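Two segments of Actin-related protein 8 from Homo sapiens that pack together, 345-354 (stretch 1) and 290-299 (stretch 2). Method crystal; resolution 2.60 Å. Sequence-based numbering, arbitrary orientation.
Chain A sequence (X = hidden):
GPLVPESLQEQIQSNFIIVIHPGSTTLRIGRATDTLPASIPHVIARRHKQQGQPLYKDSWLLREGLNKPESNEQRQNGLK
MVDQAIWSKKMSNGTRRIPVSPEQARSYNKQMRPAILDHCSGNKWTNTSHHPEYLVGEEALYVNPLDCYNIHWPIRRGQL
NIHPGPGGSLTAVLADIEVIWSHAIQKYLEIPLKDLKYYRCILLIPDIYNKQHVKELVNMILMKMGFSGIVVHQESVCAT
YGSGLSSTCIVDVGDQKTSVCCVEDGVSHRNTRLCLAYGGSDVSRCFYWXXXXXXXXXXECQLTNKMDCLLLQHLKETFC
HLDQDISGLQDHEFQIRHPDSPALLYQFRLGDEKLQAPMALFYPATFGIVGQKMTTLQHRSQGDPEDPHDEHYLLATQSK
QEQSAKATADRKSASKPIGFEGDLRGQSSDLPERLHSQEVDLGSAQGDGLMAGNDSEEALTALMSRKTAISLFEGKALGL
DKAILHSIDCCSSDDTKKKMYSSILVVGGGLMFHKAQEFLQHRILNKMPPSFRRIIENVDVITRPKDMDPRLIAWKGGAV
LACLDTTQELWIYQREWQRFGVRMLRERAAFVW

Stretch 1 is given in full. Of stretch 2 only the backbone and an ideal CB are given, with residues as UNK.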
ATOM      1  N   LEU A 345       7.932 -26.682   8.510  1.00 40.79           N
ATOM      2  CA  LEU A 345       6.777 -26.334   9.326  1.00 39.78           C
ATOM      3  C   LEU A 345       7.214 -26.030  10.754  1.00 44.82           C
ATOM      4  O   LEU A 345       7.860 -26.855  11.392  1.00 38.55           O
ATOM      5  CB  LEU A 345       5.773 -27.470   9.345  1.00 34.30           C
ATOM      6  CG  LEU A 345       4.589 -27.176  10.249  1.00 45.21           C
ATOM      7  CD1 LEU A 345       3.701 -26.153   9.574  1.00 32.66           C
ATOM      8  CD2 LEU A 345       3.835 -28.447  10.549  1.00 26.45           C
ATOM      9  N   TYR A 346       6.851 -24.841  11.233  1.00 41.03           N
ATOM     10  CA  TYR A 346       7.222 -24.349  12.558  1.00 38.14           C
ATOM     11  C   TYR A 346       6.029 -24.248  13.513  1.00 44.93           C
ATOM     12  O   TYR A 346       4.985 -23.677  13.170  1.00 40.44           O
ATOM     13  CB  TYR A 346       7.820 -22.952  12.440  1.00 35.14           C
ATOM     14  CG  TYR A 346       9.246 -22.896  11.954  1.00 37.82           C
ATOM     15  CD1 TYR A 346      10.302 -22.882  12.861  1.00 38.79           C
ATOM     16  CD2 TYR A 346       9.539 -22.805  10.598  1.00 35.48           C
ATOM     17  CE1 TYR A 346      11.611 -22.807  12.436  1.00 37.76           C
ATOM     18  CE2 TYR A 346      10.860 -22.738  10.155  1.00 36.38           C
ATOM     19  CZ  TYR A 346      11.887 -22.742  11.080  1.00 44.55           C
ATOM     20  OH  TYR A 346      13.199 -22.672  10.669  1.00 56.29           O
ATOM     21  N   GLN A 347       6.191 -24.794  14.715  1.00 43.43           N
ATOM     22  CA  GLN A 347       5.284 -24.492  15.822  1.00 43.00           C
ATOM     23  C   GLN A 347       5.768 -23.247  16.544  1.00 49.07           C
ATOM     24  O   GLN A 347       6.967 -23.079  16.789  1.00 44.88           O
ATOM     25  CB  GLN A 347       5.258 -25.627  16.850  1.00 46.34           C
ATOM     26  CG  GLN A 347       4.967 -26.992  16.291  1.00 48.70           C
ATOM     27  CD  GLN A 347       3.669 -27.027  15.524  1.00 56.81           C
ATOM     28  OE1 GLN A 347       2.622 -26.607  16.021  1.00 67.17           O
ATOM     29  NE2 GLN A 347       3.729 -27.521  14.295  1.00 51.15           N
ATOM     30  N   PHE A 348       4.855 -22.358  16.897  1.00 50.30           N
ATOM     31  CA  PHE A 348       5.210 -21.453  17.981  1.00 56.10           C
ATOM     32  C   PHE A 348       4.080 -20.716  18.638  1.00 42.71           C
ATOM     33  O   PHE A 348       2.945 -20.699  18.150  1.00 38.62           O
ATOM     34  CB  PHE A 348       6.366 -20.527  17.627  1.00 63.47           C
ATOM     35  CG  PHE A 348       5.954 -19.251  17.000  1.00 46.71           C
ATOM     36  CD1 PHE A 348       6.639 -18.074  17.308  1.00 60.49           C
ATOM     37  CD2 PHE A 348       4.926 -19.218  16.076  1.00 59.02           C
ATOM     38  CE1 PHE A 348       6.287 -16.881  16.720  1.00 59.11           C
ATOM     39  CE2 PHE A 348       4.555 -18.023  15.483  1.00 64.41           C
ATOM     40  CZ  PHE A 348       5.239 -16.855  15.804  1.00 62.54           C
ATOM     41  N   ARG A 349       4.406 -20.141  19.786  1.00 41.62           N
ATOM     42  CA  ARG A 349       3.392 -19.574  20.659  1.00 46.24           C
ATOM     43  C   ARG A 349       3.421 -18.050  20.616  1.00 37.07           C
ATOM     44  O   ARG A 349       4.475 -17.444  20.772  1.00 38.72           O
ATOM     45  CB  ARG A 349       3.629 -20.079  22.065  1.00 48.54           C
ATOM     46  CG  ARG A 349       2.391 -20.214  22.879  1.00 59.69           C
ATOM     47  CD  ARG A 349       2.719 -20.972  24.140  1.00 57.31           C
ATOM     48  NE  ARG A 349       2.321 -22.367  24.022  1.00 61.88           N
ATOM     49  CZ  ARG A 349       2.618 -23.293  24.921  1.00 61.11           C
ATOM     50  NH1 ARG A 349       3.333 -22.963  25.990  1.00 64.29           N
ATOM     51  NH2 ARG A 349       2.212 -24.544  24.750  1.00 57.00           N
ATOM     52  N   LEU A 350       2.265 -17.438  20.372  1.00 45.57           N
ATOM     53  CA  LEU A 350       2.180 -15.982  20.310  1.00 42.55           C
ATOM     54  C   LEU A 350       1.142 -15.407  21.242  1.00 48.71           C
ATOM     55  O   LEU A 350       0.058 -15.978  21.425  1.00 45.48           O
ATOM     56  CB  LEU A 350       1.861 -15.519  18.893  1.00 52.50           C
ATOM     57  CG  LEU A 350       3.114 -15.217  18.089  1.00 52.43           C
ATOM     58  CD1 LEU A 350       2.753 -14.583  16.766  1.00 60.35           C
ATOM     59  CD2 LEU A 350       4.034 -14.334  18.917  1.00 49.54           C
ATOM     60  N   GLY A 351       1.467 -14.243  21.791  1.00 43.41           N
ATOM     61  CA  GLY A 351       0.530 -13.511  22.623  1.00 47.30           C
ATOM     62  C   GLY A 351       0.069 -12.180  22.060  1.00 46.72           C
ATOM     63  O   GLY A 351      -0.629 -12.100  21.045  1.00 42.17           O
ATOM     64  N   ASP A 352       0.474 -11.115  22.728  1.00 47.38           N
ATOM     65  CA  ASP A 352      -0.107  -9.811  22.470  1.00 39.68           C
ATOM     66  C   ASP A 352       0.541  -9.146  21.262  1.00 47.80           C
ATOM     67  O   ASP A 352      -0.054  -8.285  20.598  1.00 35.52           O
ATOM     68  CB  ASP A 352      -0.009  -8.949  23.729  1.00 49.40           C
ATOM     69  CG  ASP A 352      -0.714  -9.586  24.927  1.00 57.55           C
ATOM     70  OD1 ASP A 352      -1.833 -10.134  24.757  1.00 55.95           O
ATOM     71  OD2 ASP A 352      -0.132  -9.554  26.035  1.00 43.31           O
ATOM     72  N   GLU A 353       1.764  -9.557  20.963  1.00 44.81           N
ATOM     73  CA  GLU A 353       2.399  -9.135  19.729  1.00 39.57           C
ATOM     74  C   GLU A 353       1.410  -9.119  18.530  1.00 31.60           C
ATOM     75  O   GLU A 353       1.461  -8.231  17.683  1.00 33.19           O
ATOM     76  CB  GLU A 353       3.604 -10.025  19.460  1.00 32.65           C
ATOM     77  CG  GLU A 353       3.477 -11.399  20.092  1.00 51.39           C
ATOM     78  CD  GLU A 353       3.978 -11.467  21.526  1.00 54.33           C
ATOM     79  OE1 GLU A 353       3.355 -12.191  22.327  1.00 62.95           O
ATOM     80  OE2 GLU A 353       5.006 -10.827  21.851  1.00 63.70           O
ATOM     81  N   LYS A 354       0.494 -10.075  18.476  1.00 24.48           N
ATOM     82  CA  LYS A 354      -0.464 -10.126  17.369  1.00 29.46           C
ATOM     83  C   LYS A 354      -1.370  -8.914  17.314  1.00 35.23           C
ATOM     84  O   LYS A 354      -1.902  -8.597  16.253  1.00 36.73           O
ATOM     85  CB  LYS A 354      -1.324 -11.392  17.427  1.00 30.00           C
ATOM     86  CG  LYS A 354      -0.556 -12.682  17.201  1.00 30.16           C
ATOM     87  CD  LYS A 354      -1.479 -13.870  17.286  1.00 39.82           C
ATOM     88  CE  LYS A 354      -1.929 -14.113  18.708  1.00 39.51           C
ATOM     89  NZ  LYS A 354      -2.969 -15.163  18.701  1.00 49.29           N
ATOM     90  N   UNK A 290       8.743  -7.664  17.495  1.00 36.78           N
ATOM     91  CA  UNK A 290       8.030  -8.192  18.650  1.00 32.20           C
ATOM     92  C   UNK A 290       8.222  -9.704  18.737  1.00 43.17           C
ATOM     93  O   UNK A 290       8.535 -10.231  19.809  1.00 41.25           O
ATOM     94  CB  UNK A 290       6.542  -7.843  18.572  1.00 32.20           C
ATOM     95  N   UNK A 291       8.045 -10.398  17.613  1.00 37.66           N
ATOM     96  CA  UNK A 291       8.213 -11.855  17.583  1.00 31.29           C
ATOM     97  C   UNK A 291       9.620 -12.309  17.970  1.00 34.03           C
ATOM     98  O   UNK A 291       9.790 -13.341  18.603  1.00 33.75           O
ATOM     99  CB  UNK A 291       7.879 -12.382  16.186  1.00 31.29           C
ATOM    100  N   UNK A 292      10.640 -11.561  17.588  1.00 30.06           N
ATOM    101  CA  UNK A 292      11.973 -11.928  18.030  1.00 34.63           C
ATOM    102  C   UNK A 292      12.022 -11.997  19.549  1.00 43.51           C
ATOM    103  O   UNK A 292      12.530 -12.965  20.113  1.00 50.18           O
ATOM    104  CB  UNK A 292      13.009 -10.933  17.504  1.00 34.63           C
ATOM    105  N   UNK A 293      11.480 -10.976  20.208  1.00 38.41           N
ATOM    106  CA  UNK A 293      11.429 -10.965  21.663  1.00 41.76           C
ATOM    107  C   UNK A 293      10.685 -12.185  22.228  1.00 40.52           C
ATOM    108  O   UNK A 293      10.975 -12.638  23.324  1.00 45.09           O
ATOM    109  CB  UNK A 293      10.760  -9.677  22.146  1.00 41.76           C
ATOM    110  N   UNK A 294       9.734 -12.723  21.477  1.00 36.68           N
ATOM    111  CA  UNK A 294       9.030 -13.925  21.917  1.00 35.02           C
ATOM    112  C   UNK A 294       9.740 -15.225  21.515  1.00 45.77           C
ATOM    113  O   UNK A 294       9.161 -16.305  21.634  1.00 46.79           O
ATOM    114  CB  UNK A 294       7.611 -13.922  21.345  1.00 35.02           C
ATOM    115  N   UNK A 295      10.978 -15.125  21.025  1.00 37.36           N
ATOM    116  CA  UNK A 295      11.722 -16.302  20.594  1.00 45.53           C
ATOM    117  C   UNK A 295      11.340 -16.900  19.243  1.00 46.04           C
ATOM    118  O   UNK A 295      11.296 -18.119  19.076  1.00 57.79           O
ATOM    119  CB  UNK A 295      11.566 -17.389  21.660  1.00 45.53           C
ATOM    120  N   UNK A 296      11.063 -16.033  18.280  1.00 51.77           N
ATOM    121  CA  UNK A 296      10.769 -16.422  16.902  1.00 46.38           C
ATOM    122  C   UNK A 296      11.724 -17.498  16.393  1.00 47.85           C
ATOM    123  O   UNK A 296      12.935 -17.267  16.289  1.00 45.99           O
ATOM    124  CB  UNK A 296      10.835 -15.198  15.987  1.00 46.38           C
ATOM    125  N   UNK A 297      11.180 -18.672  16.045  1.00 41.79           N
ATOM    126  CA  UNK A 297      12.029 -19.852  15.863  1.00 39.23           C
ATOM    127  C   UNK A 297      12.869 -19.804  14.587  1.00 58.05           C
ATOM    128  O   UNK A 297      13.856 -20.521  14.495  1.00 52.92           O
ATOM    129  CB  UNK A 297      11.160 -21.111  15.848  1.00 39.23           C
ATOM    130  N   UNK A 298      12.489 -18.980  13.617  1.00 51.62           N
ATOM    131  CA  UNK A 298      13.301 -18.829  12.414  1.00 45.47           C
ATOM    132  C   UNK A 298      14.422 -17.811  12.676  1.00 45.60           C
ATOM    133  O   UNK A 298      14.296 -16.623  12.391  1.00 55.05           O
ATOM    134  CB  UNK A 298      12.437 -18.392  11.229  1.00 45.47           C
ATOM    135  N   UNK A 299      15.549 -18.265  13.127  1.00 36.62           N
ATOM    136  CA  UNK A 299      16.503 -17.373  13.671  1.00 40.64           C
ATOM    137  C   UNK A 299      17.409 -16.752  12.666  1.00 43.73           C
ATOM    138  O   UNK A 299      18.091 -15.837  12.972  1.00 55.57           O
ATOM    139  CB  UNK A 299      17.336 -18.102  14.727  1.00 40.64           C
TER

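Position 290 lies in a helix, and its CA-to-CB bond points toward stretch 1, with the ideal CB 3.8 Å from Glu-353 CB. What it meets is the aliphatic base of Glu-353, whose OE1 accepts a hydrogen bond from Gly-351 N (2.8 Å), so a medium apolar residue or a helix-favouring alanine would suit. It is Leu-290, whose CB packs on Glu-353 CB at 3.8 Å.

At 291 the bond runs sideways. The ideal CB is 4.8 Å from Phe-348 CE1 and 5.1 Å from Leu-350 CD2, leaving a gap that calls for an apolar chain of some reach, such as methionine or leucine. Met-291 takes it, placing SD 3.9 Å from Phe-348 CZ, at the ring edge and near its plane, and 4.2 Å from Leu-350 CD1.

Positions 292 and 293 have no atom of stretch 1 within 5.5 Å of their ideal CB, so the contact asks little beyond helical propensity. They are Gln-292 and Arg-293.

At 294 the backbone leaves helical angles and CB points toward stretch 1, 4.1 Å from Glu-353 OE2 and 4.3 Å from Leu-350 CD2. Room is short, so alanine or serine fits best. Ala-294 presents its methyl to both neighbours.

Position 295 has phi 77° and psi 40°. Positive phi by itself favours glycine, with asparagine a lesser choice, and Gly-295 makes the turn; its N donates to Gln-292 O (2.8 Å).

Position 296 starts sideways, its ideal CB 4.9 Å from Phe-348 CE1. An aromatic or a large aliphatic chain could extend to that ring. Phe-296 does so with chi1 t: its end comes nearer, CD1 sits 3.9 Å from Phe-348 CE1, and its edge is turned toward the Phe-348 face in an offset edge-to-face pair, with planes at 68°.

At 297 the CA-to-CB bond points toward stretch 1. Its ideal CB is 3.6 Å from Tyr-346 CD1 and 5.1 Å from Phe-348 CB, and phi of -73° permits proline; valine or another compact apolar residue would also be plausible. Pro-297 bridges the two aromatics, CB meeting Tyr-346 CD1 at 3.6 Å and CD meeting Phe-348 CD1 at 3.7 Å, while CG lies 3.9 Å from Gln-347 O.

At 298 the bond is sideways and the ideal CB is 4.4 Å from Tyr-346 OH, so many residues would do, provided the first carbons can lie by the phenol. In Tyr-298, CB packs 4.4 Å from Tyr-346 CZ and the ring end leads away.

At 299 nothing of stretch 1 lies within 5.5 Å of the ideal CB, so this contact sets no preference; it is Arg-299.

Stretch 2 (290-299) LMQRAGFPYR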
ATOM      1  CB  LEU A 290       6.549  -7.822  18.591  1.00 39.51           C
ATOM      2  CG  LEU A 290       6.266  -6.320  18.624  1.00 42.98           C
ATOM      3  CD1 LEU A 290       4.800  -5.987  18.283  1.00 31.70           C
ATOM      4  CD2 LEU A 290       6.642  -5.773  19.969  1.00 26.42           C
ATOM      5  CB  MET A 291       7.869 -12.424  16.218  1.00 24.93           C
ATOM      6  CG  MET A 291       6.395 -12.375  15.893  1.00 31.67           C
ATOM      7  SD  MET A 291       5.984 -13.261  14.356  1.00 51.48           S
ATOM      8  CE  MET A 291       6.990 -12.461  13.117  1.00 25.99           C
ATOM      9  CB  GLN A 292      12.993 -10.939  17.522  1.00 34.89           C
ATOM     10  CG  GLN A 292      13.430 -11.186  16.115  1.00 44.74           C
ATOM     11  CD  GLN A 292      14.447 -10.156  15.680  1.00 62.06           C
ATOM     12  OE1 GLN A 292      14.121  -8.977  15.514  1.00 74.68           O
ATOM     13  NE2 GLN A 292      15.694 -10.586  15.521  1.00 60.20           N
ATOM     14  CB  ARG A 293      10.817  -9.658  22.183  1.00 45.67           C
ATOM     15  CG  ARG A 293      11.656  -8.432  21.884  1.00 51.38           C
ATOM     16  CD  ARG A 293      10.796  -7.176  21.659  1.00 77.54           C
ATOM     17  NE  ARG A 293      10.422  -6.491  22.899  1.00 84.42           N
ATOM     18  CZ  ARG A 293       9.283  -6.687  23.563  1.00 86.81           C
ATOM     19  NH1 ARG A 293       9.048  -6.005  24.676  1.00 82.47           N
ATOM     20  NH2 ARG A 293       8.375  -7.556  23.121  1.00 66.07           N
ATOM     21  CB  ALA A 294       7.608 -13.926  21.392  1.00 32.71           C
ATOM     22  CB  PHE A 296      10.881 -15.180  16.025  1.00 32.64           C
ATOM     23  CG  PHE A 296      10.449 -15.387  14.623  1.00 45.59           C
ATOM     24  CD1 PHE A 296       9.166 -15.851  14.340  1.00 42.60           C
ATOM     25  CD2 PHE A 296      11.314 -15.092  13.572  1.00 40.44           C
ATOM     26  CE1 PHE A 296       8.756 -16.030  13.019  1.00 43.67           C
ATOM     27  CE2 PHE A 296      10.915 -15.263  12.261  1.00 30.30           C
ATOM     28  CZ  PHE A 296       9.630 -15.730  11.980  1.00 27.31           C
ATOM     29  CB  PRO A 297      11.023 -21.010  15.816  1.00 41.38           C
ATOM     30  CG  PRO A 297       9.645 -20.376  15.822  1.00 43.74           C
ATOM     31  CD  PRO A 297       9.806 -18.919  15.594  1.00 44.40           C
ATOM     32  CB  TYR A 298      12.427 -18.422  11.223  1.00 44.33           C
ATOM     33  CG  TYR A 298      13.179 -18.175   9.935  1.00 62.84           C
ATOM     34  CD1 TYR A 298      14.373 -18.834   9.660  1.00 56.29           C
ATOM     35  CD2 TYR A 298      12.704 -17.262   9.000  1.00 47.86           C
ATOM     36  CE1 TYR A 298      15.066 -18.593   8.481  1.00 50.35           C
ATOM     37  CE2 TYR A 298      13.388 -17.023   7.823  1.00 39.99           C
ATOM     38  CZ  TYR A 298      14.565 -17.691   7.567  1.00 43.71           C
ATOM     39  OH  TYR A 298      15.240 -17.453   6.391  1.00 50.24           O
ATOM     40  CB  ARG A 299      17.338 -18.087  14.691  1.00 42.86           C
ATOM     41  CG  ARG A 299      16.652 -18.302  16.004  1.00 59.62           C
ATOM     42  CD  ARG A 299      16.713 -19.752  16.388  1.00 72.33           C
ATOM     43  NE  ARG A 299      15.673 -20.114  17.336  1.00 99.89           N
ATOM     44  CZ  ARG A 299      15.207 -21.348  17.494  1.00108.97           C
ATOM     45  NH1 ARG A 299      15.671 -22.331  16.747  1.00103.66           N
ATOM     46  NH2 ARG A 299      14.252 -21.594  18.376  1.00 84.87           N
TER
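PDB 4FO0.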